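Local coordinates for type I polyketide synthase PikAII (Streptomyces venezuelae, PDB 3QP9), which carries a C2-type ketoreductase with a Rossmann fold, which probably acts in epimerization of the growing polyketide rather than in its reduction, at residues G50-V56 with D77-V83; P66-L71 with L205-T209; V110-W116 with P150-H156. One frame throughout, in Å; residues are numbered along the deposited sequence.

Contact 1 of 3, residues G50-V56 with D77-V83; sequences GRWLVVV and DPVQLDV
Trp-52 and Val-79 meet in a Rossmann-type beta-alpha-beta unit, in which strand 51-57 and strand 77-83 run parallel and helix 65-73 makes the connection. Strand 77-83 is the outermost of this part of the fold. Seven backbone hydrogen bonds join the pair, and they keep odd-numbered residues beside odd and even beside even. Val-79 N gives a nearly straight bond to Trp-52 O at 2.7 Å, and Val-54 N returns one to Val-79 O at 2.8 Å. Valines, branched at CB, and bulky leucines suit these places because both faces of the strands lie against helices. On the face of Leu-53 and Leu-81, towards helix 89-102, the single methyl CD1 of Leu-81 nestles against CB and both methyls of Leu-53, closest to Leu-53 CD1 at 3.6 Å. Further along, Val-55 CG1 meets Val-83 CG1 at 4.0 Å. The other face turns to helix 65-73, and there the extended chain of Gln-80 crosses Val-56, laying its CG 3.7 Å from Val-56 CG2. Towards solvent, charge replaces hydrocarbon. Arg-51 starts with CG anti to the backbone N (chi1 180°), then bends at its next two torsions to run beside Asp-77. Its guanidinium stands 77° from the carboxylate plane, and the resulting salt bridge is rather long, from Arg-51 NE to Asp-77 OD2 at 3.3 Å.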
loop_
_atom_site.group_PDB
_atom_site.type_symbol
_atom_site.label_atom_id
_atom_site.label_comp_id
_atom_site.label_asym_id
_atom_site.label_seq_id
_atom_site.Cartn_x
_atom_site.Cartn_y
_atom_site.Cartn_z
ATOM N N GLY A 50 -4.966 25.090 21.157
ATOM C CA GLY A 50 -4.397 24.212 22.177
ATOM C C GLY A 50 -3.023 23.642 21.879
ATOM O O GLY A 50 -2.346 24.050 20.927
ATOM N N ARG A 51 -2.633 22.648 22.669
ATOM C CA ARG A 51 -1.306 22.084 22.573
ATOM C C ARG A 51 -1.316 21.009 21.476
ATOM O O ARG A 51 -2.134 20.060 21.566
ATOM C CB ARG A 51 -0.877 21.471 23.917
ATOM C CG ARG A 51 0.531 20.830 23.940
ATOM C CD ARG A 51 1.673 21.802 24.176
ATOM N NE ARG A 51 1.323 22.862 25.134
ATOM C CZ ARG A 51 1.797 22.997 26.377
ATOM N NH1 ARG A 51 2.683 22.144 26.894
ATOM N NH2 ARG A 51 1.383 24.022 27.113
ATOM N N TRP A 52 -0.392 21.156 20.498
ATOM C CA TRP A 52 -0.099 20.127 19.473
ATOM C C TRP A 52 1.299 19.545 19.703
ATOM O O TRP A 52 2.302 20.281 19.760
ATOM C CB TRP A 52 -0.270 20.674 18.027
ATOM C CG TRP A 52 -1.733 20.600 17.595
ATOM C CD1 TRP A 52 -2.740 21.441 18.002
ATOM C CD2 TRP A 52 -2.376 19.590 16.760
ATOM N NE1 TRP A 52 -3.938 21.046 17.449
ATOM C CE2 TRP A 52 -3.740 19.903 16.708
ATOM C CE3 TRP A 52 -1.911 18.488 16.030
ATOM C CZ2 TRP A 52 -4.661 19.145 15.964
ATOM C CZ3 TRP A 52 -2.844 17.697 15.323
ATOM C CH2 TRP A 52 -4.194 18.048 15.296
ATOM N N LEU A 53 1.411 18.242 19.849
ATOM C CA LEU A 53 2.738 17.667 19.908
ATOM C C LEU A 53 3.168 17.352 18.488
ATOM O O LEU A 53 2.397 16.724 17.726
ATOM C CB LEU A 53 2.749 16.369 20.728
ATOM C CG LEU A 53 2.284 16.450 22.184
ATOM C CD1 LEU A 53 2.557 15.145 22.855
ATOM C CD2 LEU A 53 2.917 17.637 22.966
ATOM N N VAL A 54 4.366 17.771 18.136
ATOM C CA VAL A 54 4.912 17.461 16.829
ATOM C C VAL A 54 6.044 16.507 17.020
ATOM O O VAL A 54 7.036 16.838 17.638
ATOM C CB VAL A 54 5.296 18.718 16.037
ATOM C CG1 VAL A 54 5.854 18.371 14.608
ATOM C CG2 VAL A 54 4.099 19.642 16.007
ATOM N N VAL A 55 5.838 15.278 16.597
ATOM C CA VAL A 55 6.865 14.292 16.669
ATOM C C VAL A 55 7.755 14.224 15.464
ATOM O O VAL A 55 7.320 13.735 14.451
ATOM C CB VAL A 55 6.272 12.940 16.882
ATOM C CG1 VAL A 55 7.350 11.962 17.321
ATOM C CG2 VAL A 55 5.165 13.039 17.899
ATOM N N VAL A 56 9.020 14.634 15.623
ATOM C CA VAL A 56 10.004 14.774 14.572
ATOM C C VAL A 56 11.127 13.746 14.780
ATOM O O VAL A 56 11.545 13.487 15.919
ATOM C CB VAL A 56 10.558 16.206 14.644
ATOM C CG1 VAL A 56 11.461 16.551 13.498
ATOM C CG2 VAL A 56 9.372 17.156 14.694
ATOM N N ASP A 77 -0.725 25.912 19.855
ATOM C CA ASP A 77 0.549 26.062 20.610
ATOM C C ASP A 77 1.404 24.802 20.355
ATOM O O ASP A 77 1.241 23.809 21.040
ATOM C CB ASP A 77 0.289 26.310 22.125
ATOM C CG ASP A 77 1.598 26.382 22.981
ATOM O OD1 ASP A 77 2.663 26.839 22.470
ATOM O OD2 ASP A 77 1.555 25.975 24.187
ATOM N N PRO A 78 2.286 24.818 19.331
ATOM C CA PRO A 78 3.029 23.584 18.979
ATOM C C PRO A 78 4.244 23.270 19.857
ATOM O O PRO A 78 5.103 24.128 20.098
ATOM C CB PRO A 78 3.506 23.836 17.541
ATOM C CG PRO A 78 3.312 25.285 17.295
ATOM C CD PRO A 78 2.628 25.947 18.450
ATOM N N VAL A 79 4.338 22.022 20.293
ATOM C CA VAL A 79 5.539 21.556 20.999
ATOM C C VAL A 79 6.271 20.468 20.198
ATOM O O VAL A 79 5.733 19.369 19.971
ATOM C CB VAL A 79 5.187 21.015 22.443
ATOM C CG1 VAL A 79 6.446 20.505 23.173
ATOM C CG2 VAL A 79 4.504 22.102 23.260
ATOM N N GLN A 80 7.497 20.745 19.795
ATOM C CA GLN A 80 8.318 19.703 19.175
ATOM C C GLN A 80 8.887 18.672 20.116
ATOM O O GLN A 80 9.386 18.988 21.208
ATOM C CB GLN A 80 9.450 20.316 18.383
ATOM C CG GLN A 80 10.272 19.330 17.601
ATOM C CD GLN A 80 11.142 20.016 16.561
ATOM O OE1 GLN A 80 10.853 21.137 16.146
ATOM N NE2 GLN A 80 12.228 19.353 16.157
ATOM N N LEU A 81 8.809 17.430 19.680
ATOM C CA LEU A 81 9.284 16.308 20.456
ATOM C C LEU A 81 10.183 15.506 19.539
ATOM O O LEU A 81 9.699 14.696 18.716
ATOM C CB LEU A 81 8.118 15.461 20.926
ATOM C CG LEU A 81 7.106 16.188 21.793
ATOM C CD1 LEU A 81 6.063 15.212 22.222
ATOM C CD2 LEU A 81 7.803 16.782 23.040
ATOM N N ASP A 82 11.480 15.778 19.632
ATOM C CA ASP A 82 12.457 15.084 18.821
ATOM C C ASP A 82 12.650 13.696 19.393
ATOM O O ASP A 82 13.009 13.558 20.552
ATOM C CB ASP A 82 13.797 15.818 18.815
ATOM C CG ASP A 82 13.642 17.325 18.766
ATOM O OD1 ASP A 82 13.270 17.851 17.687
ATOM O OD2 ASP A 82 13.907 17.982 19.821
ATOM N N VAL A 83 12.447 12.668 18.575
ATOM C CA VAL A 83 12.747 11.294 19.000
ATOM C C VAL A 83 13.823 10.552 18.133
ATOM O O VAL A 83 14.063 10.921 16.965
ATOM C CB VAL A 83 11.443 10.497 19.147
ATOM C CG1 VAL A 83 10.850 10.168 17.767
ATOM C CG2 VAL A 83 11.653 9.232 20.008
#

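Contact 2 of 3, residues P66-L71 with L205-T209; sequences PVLAAL and LDRMT
Leu-205 points CG away from its own carbonyl carbon (chi1 -62°), and this sends its forked end across to helix 65-73, one methyl to Pro-66 and the other to Val-67. Leu-205 CD1 lies 4.2 Å from Pro-66 CB, while Leu-205 CD2 lies 4.1 Å from Val-67 CG2, the side chains of Leu-205 and Val-67 crossing at about a right angle. Thr-209 has OG1 between its backbone N and carbonyl carbon (chi1 65°). From there Thr-209 OG1 donates to Asp-206 O, about one turn back, at 2.7 Å. With its hydroxyl used inside its own helix, Thr-209 can present methyl CG2 to Ala-70 O, 3.7 Å away. Both helices lie on the same side of the Rossmann-like sheet in this half of the chain: helix 65-73 rests on Val-54 and Pro-78, helix 202-212 on Ile-194 and Leu-196. The axes of segments 66-71 and 205-209 pass 9.1 Å apart at -50°, and alanine suits the crossing because its small side chain lets the backbones draw near, with Ala-70 CB touching Leu-205 CB at 3.8 Å. Deeper, towards the strands, the flexible thioether of Met-208 reaches out until CE is 4.3 Å from Val-67 CG1. At the outer margin Asp-206 brushes Ala-70 CB with OD1 at 3.9 Å, but the same oxygen has its charged partner in Arg-202, within its own helix.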
loop_
_atom_site.group_PDB
_atom_site.type_symbol
_atom_site.label_atom_id
_atom_site.label_comp_id
_atom_site.label_asym_id
_atom_site.label_seq_id
_atom_site.Cartn_x
_atom_site.Cartn_y
_atom_site.Cartn_z
ATOM N N PRO A 66 9.338 25.068 9.807
ATOM C CA PRO A 66 8.200 25.693 9.185
ATOM C C PRO A 66 6.844 24.951 9.463
ATOM O O PRO A 66 5.776 25.596 9.465
ATOM C CB PRO A 66 8.600 25.729 7.701
ATOM C CG PRO A 66 9.476 24.467 7.517
ATOM C CD PRO A 66 10.088 24.199 8.883
ATOM N N VAL A 67 6.886 23.632 9.706
ATOM C CA VAL A 67 5.735 22.943 10.345
ATOM C C VAL A 67 5.225 23.668 11.661
ATOM O O VAL A 67 4.052 24.041 11.743
ATOM C CB VAL A 67 5.965 21.431 10.585
ATOM C CG1 VAL A 67 4.674 20.793 11.141
ATOM C CG2 VAL A 67 6.365 20.720 9.288
ATOM N N LEU A 68 6.084 23.911 12.665
ATOM C CA LEU A 68 5.566 24.635 13.835
ATOM C C LEU A 68 5.144 26.049 13.528
ATOM O O LEU A 68 4.141 26.531 14.084
ATOM C CB LEU A 68 6.501 24.600 15.067
ATOM C CG LEU A 68 7.469 23.468 15.364
ATOM C CD1 LEU A 68 8.078 23.770 16.728
ATOM C CD2 LEU A 68 6.785 22.135 15.391
ATOM N N ALA A 69 5.844 26.730 12.607
ATOM C CA ALA A 69 5.380 28.073 12.281
ATOM C C ALA A 69 3.951 28.015 11.735
ATOM O O ALA A 69 3.092 28.780 12.173
ATOM C CB ALA A 69 6.346 28.803 11.297
ATOM N N ALA A 70 3.666 27.075 10.816
ATOM C CA ALA A 70 2.289 26.978 10.283
ATOM C C ALA A 70 1.245 26.671 11.331
ATOM O O ALA A 70 0.160 27.274 11.332
ATOM C CB ALA A 70 2.206 25.968 9.142
ATOM N N LEU A 71 1.570 25.747 12.236
ATOM C CA LEU A 71 0.648 25.412 13.311
ATOM C C LEU A 71 0.431 26.641 14.237
ATOM O O LEU A 71 -0.712 26.975 14.605
ATOM C CB LEU A 71 1.197 24.252 14.145
ATOM C CG LEU A 71 1.380 22.854 13.528
ATOM C CD1 LEU A 71 2.197 22.047 14.405
ATOM C CD2 LEU A 71 0.073 22.202 13.448
ATOM N N LEU A 205 1.516 23.980 3.824
ATOM C CA LEU A 205 1.485 23.634 5.261
ATOM C C LEU A 205 0.305 24.360 5.926
ATOM O O LEU A 205 -0.287 23.859 6.846
ATOM C CB LEU A 205 2.822 23.942 5.958
ATOM C CG LEU A 205 4.029 23.127 5.409
ATOM C CD1 LEU A 205 5.295 23.876 5.806
ATOM C CD2 LEU A 205 4.138 21.647 5.917
ATOM N N ASP A 206 -0.043 25.534 5.390
ATOM C CA ASP A 206 -1.264 26.228 5.730
ATOM C C ASP A 206 -2.525 25.405 5.431
ATOM O O ASP A 206 -3.425 25.356 6.268
ATOM C CB ASP A 206 -1.312 27.598 5.033
ATOM C CG ASP A 206 -0.304 28.640 5.684
ATOM O OD1 ASP A 206 0.167 28.382 6.840
ATOM O OD2 ASP A 206 0.011 29.703 5.040
ATOM N N ARG A 207 -2.613 24.776 4.251
ATOM C CA ARG A 207 -3.746 23.900 4.015
ATOM C C ARG A 207 -3.730 22.686 4.903
ATOM O O ARG A 207 -4.806 22.217 5.308
ATOM C CB ARG A 207 -3.843 23.469 2.566
ATOM C CG ARG A 207 -4.244 24.703 1.617
ATOM C CD ARG A 207 -4.240 24.225 0.134
ATOM N NE ARG A 207 -4.737 25.313 -0.707
ATOM C CZ ARG A 207 -4.020 25.960 -1.614
ATOM N NH1 ARG A 207 -2.747 25.616 -1.864
ATOM N NH2 ARG A 207 -4.590 26.942 -2.281
ATOM N N MET A 208 -2.553 22.106 5.129
ATOM C CA MET A 208 -2.448 21.058 6.194
ATOM C C MET A 208 -3.186 21.406 7.480
ATOM O O MET A 208 -4.031 20.599 7.994
ATOM C CB MET A 208 -1.022 20.622 6.423
ATOM C CG MET A 208 -0.856 19.522 7.506
ATOM S SD MET A 208 0.889 19.433 7.970
ATOM C CE MET A 208 1.057 21.037 8.767
ATOM N N THR A 209 -2.945 22.621 7.993
ATOM C CA THR A 209 -3.614 23.057 9.239
ATOM C C THR A 209 -5.138 23.155 9.124
ATOM O O THR A 209 -5.798 22.834 10.062
ATOM C CB THR A 209 -3.001 24.352 9.868
ATOM O OG1 THR A 209 -3.206 25.443 8.982
ATOM C CG2 THR A 209 -1.540 24.203 10.022
#

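Contact 3 of 3, residues V110-W116 with P150-H156; sequences VLSLLAW and PLWCVTH
Val-154 is the bump that fills the hollow between Leu-111, Leu-113 and Trp-116. Val-154 CG2 presses on Leu-111 CD1 at 3.2 Å, tighter than usual for two carbons, its CB sits beside Leu-113 CD2, and its CG1 faces Trp-116 CZ2. On the opposite face of the sheet, Leu-151 CD1 tucks against Val-110 CG1 at 3.6 Å, and Cys-153 SG lies by Ser-112 CB. The strands run parallel through four backbone bonds, the last from Val-154 N to Ser-112 O at 3.1 Å. Beyond it the chain of 110-116 leaves the strand, helped by Ser-112 OG, which accepts from Leu-114 N in an ST turn. Water 1 fills the widening gap, donating to Ser-112 O and Val-154 O and accepting from Ala-115 N. Next, the indole of Trp-116 is sandwiched, with Leu-113 CB over one face and His-156 over the other. His-156 meets it edge-to-face, planes 82° apart, with His-156 CD2 3.5 Å from Trp-116 CD1; Ser-198 O fixes the far nitrogen, ND1. A flat, broad tryptophan suits a slot between a leucine and a ring edge. Parallel strands linked through helix 130-144, with the chain turning away at a strand's C-terminal end, are characteristic of a Rossmann-type beta-alpha-beta unit.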
loop_
_atom_site.group_PDB
_atom_site.type_symbol
_atom_site.label_atom_id
_atom_site.label_comp_id
_atom_site.label_asym_id
_atom_site.label_seq_id
_atom_site.Cartn_x
_atom_site.Cartn_y
_atom_site.Cartn_z
ATOM N N VAL A 110 -1.838 15.278 17.858
ATOM C CA VAL A 110 -0.493 14.784 17.645
ATOM C C VAL A 110 -0.260 14.638 16.122
ATOM O O VAL A 110 -1.061 13.984 15.437
ATOM C CB VAL A 110 -0.293 13.379 18.266
ATOM C CG1 VAL A 110 1.192 12.864 18.106
ATOM C CG2 VAL A 110 -0.675 13.393 19.800
ATOM N N LEU A 111 0.833 15.255 15.660
ATOM C CA LEU A 111 1.240 15.377 14.275
ATOM C C LEU A 111 2.542 14.665 14.169
ATOM O O LEU A 111 3.548 15.142 14.688
ATOM C CB LEU A 111 1.494 16.825 13.888
ATOM C CG LEU A 111 1.670 16.973 12.362
ATOM C CD1 LEU A 111 0.479 16.421 11.633
ATOM C CD2 LEU A 111 1.868 18.447 12.041
ATOM N N SER A 112 2.542 13.520 13.533
ATOM C CA SER A 112 3.808 12.772 13.357
ATOM C C SER A 112 4.512 13.162 12.083
ATOM O O SER A 112 3.923 13.016 10.963
ATOM C CB SER A 112 3.522 11.315 13.305
ATOM O OG SER A 112 4.711 10.594 13.061
ATOM N N LEU A 113 5.753 13.662 12.191
ATOM C CA LEU A 113 6.564 13.796 10.945
ATOM C C LEU A 113 7.491 12.575 10.759
ATOM O O LEU A 113 8.472 12.672 10.012
ATOM C CB LEU A 113 7.369 15.139 10.944
ATOM C CG LEU A 113 6.559 16.422 11.222
ATOM C CD1 LEU A 113 7.435 17.688 11.039
ATOM C CD2 LEU A 113 5.315 16.569 10.295
ATOM N N LEU A 114 7.240 11.471 11.463
ATOM C CA LEU A 114 8.222 10.339 11.498
ATOM C C LEU A 114 8.439 9.676 10.141
ATOM O O LEU A 114 9.506 9.145 9.882
ATOM C CB LEU A 114 7.858 9.232 12.516
ATOM C CG LEU A 114 7.893 9.667 14.006
ATOM C CD1 LEU A 114 7.339 8.564 14.885
ATOM C CD2 LEU A 114 9.391 10.035 14.417
ATOM N N ALA A 115 7.427 9.733 9.278
ATOM C CA ALA A 115 7.547 9.094 7.951
ATOM C C ALA A 115 8.652 9.743 7.091
ATOM O O ALA A 115 9.171 9.094 6.164
ATOM C CB ALA A 115 6.150 9.137 7.254
ATOM N N TRP A 116 9.034 10.985 7.438
ATOM C CA TRP A 116 10.028 11.710 6.660
ATOM C C TRP A 116 11.392 11.096 6.791
ATOM O O TRP A 116 12.233 11.339 5.941
ATOM C CB TRP A 116 10.127 13.197 6.998
ATOM C CG TRP A 116 8.862 13.916 6.755
ATOM C CD1 TRP A 116 7.660 13.386 6.328
ATOM C CD2 TRP A 116 8.653 15.298 6.940
ATOM N NE1 TRP A 116 6.704 14.395 6.243
ATOM C CE2 TRP A 116 7.301 15.569 6.630
ATOM C CE3 TRP A 116 9.468 16.337 7.372
ATOM C CZ2 TRP A 116 6.763 16.831 6.745
ATOM C CZ3 TRP A 116 8.918 17.598 7.498
ATOM C CH2 TRP A 116 7.601 17.843 7.124
ATOM N N PRO A 150 -6.257 12.983 18.895
ATOM C CA PRO A 150 -6.083 12.316 17.589
ATOM C C PRO A 150 -4.672 12.448 16.994
ATOM O O PRO A 150 -4.086 13.555 16.978
ATOM C CB PRO A 150 -7.090 13.047 16.692
ATOM C CG PRO A 150 -7.152 14.435 17.255
ATOM C CD PRO A 150 -6.931 14.296 18.755
ATOM N N LEU A 151 -4.170 11.332 16.490
ATOM C CA LEU A 151 -2.881 11.274 15.822
ATOM C C LEU A 151 -3.020 11.584 14.315
ATOM O O LEU A 151 -3.734 10.853 13.598
ATOM C CB LEU A 151 -2.366 9.844 15.831
ATOM C CG LEU A 151 -0.982 9.540 15.162
ATOM C CD1 LEU A 151 0.176 10.603 15.501
ATOM C CD2 LEU A 151 -0.468 8.117 15.419
ATOM N N TRP A 152 -2.274 12.540 13.830
ATOM C CA TRP A 152 -2.248 12.734 12.349
ATOM C C TRP A 152 -0.835 12.413 11.795
ATOM O O TRP A 152 0.169 12.923 12.337
ATOM C CB TRP A 152 -2.636 14.148 12.038
ATOM C CG TRP A 152 -4.090 14.456 12.226
ATOM C CD1 TRP A 152 -4.721 14.813 13.416
ATOM C CD2 TRP A 152 -5.104 14.434 11.223
ATOM N NE1 TRP A 152 -6.055 15.063 13.173
ATOM C CE2 TRP A 152 -6.309 14.851 11.833
ATOM C CE3 TRP A 152 -5.087 14.204 9.834
ATOM C CZ2 TRP A 152 -7.536 14.928 11.116
ATOM C CZ3 TRP A 152 -6.256 14.305 9.114
ATOM C CH2 TRP A 152 -7.467 14.722 9.740
ATOM N N CYS A 153 -0.736 11.611 10.716
ATOM C CA CYS A 153 0.597 11.264 10.151
ATOM C C CYS A 153 0.763 11.954 8.836
ATOM O O CYS A 153 -0.063 11.820 7.976
ATOM C CB CYS A 153 0.759 9.729 9.969
ATOM S SG CYS A 153 0.778 8.853 11.562
ATOM N N VAL A 154 1.809 12.742 8.701
ATOM C CA VAL A 154 2.023 13.524 7.500
ATOM C C VAL A 154 3.111 12.907 6.658
ATOM O O VAL A 154 4.174 12.530 7.189
ATOM C CB VAL A 154 2.305 14.977 7.867
ATOM C CG1 VAL A 154 2.641 15.825 6.628
ATOM C CG2 VAL A 154 1.033 15.605 8.580
ATOM N N THR A 155 2.862 12.758 5.327
ATOM C CA THR A 155 3.856 12.241 4.428
ATOM C C THR A 155 4.091 13.299 3.353
ATOM O O THR A 155 3.410 14.294 3.332
ATOM C CB THR A 155 3.373 10.922 3.741
ATOM O OG1 THR A 155 2.108 11.182 3.062
ATOM C CG2 THR A 155 3.245 9.761 4.778
ATOM N N HIS A 156 5.084 13.098 2.471
ATOM C CA HIS A 156 5.263 13.947 1.247
ATOM C C HIS A 156 5.633 13.014 0.133
ATOM O O HIS A 156 6.463 12.135 0.322
ATOM C CB HIS A 156 6.346 15.077 1.449
ATOM C CG HIS A 156 7.706 14.575 1.808
ATOM N ND1 HIS A 156 8.689 14.369 0.861
ATOM C CD2 HIS A 156 8.261 14.244 3.015
ATOM C CE1 HIS A 156 9.782 13.905 1.454
ATOM N NE2 HIS A 156 9.550 13.813 2.760
HETATM O O HOH W 1 4.826 11.066 9.338
HETATM O O HOH W 2 12.121 13.007 4.206
#

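In the fold
Contacts 1 and 3 pair neighbouring strands of the same sheet, joined by backbone bonds such as Val-55 O with Leu-113 N at 2.8 Å, whereas contact 2 packs two helices against one side of it. Contact 3 lies deepest, about 17 Å from the chain's centre to its own, and is mostly apolar, with a bridging water and an aromatic pair at its end. Contact 1, about 27 Å out at the sheet's edge, adds a charged pair near solvent. Contact 2 is buried, has no hydrogen bond across it and relies mainly on apolar packing. Val-67 ties it to contact 3 through Leu-111, Leu-113 and Trp-116, and Leu-68 and Leu-71 tie it to contact 1 through Val-54.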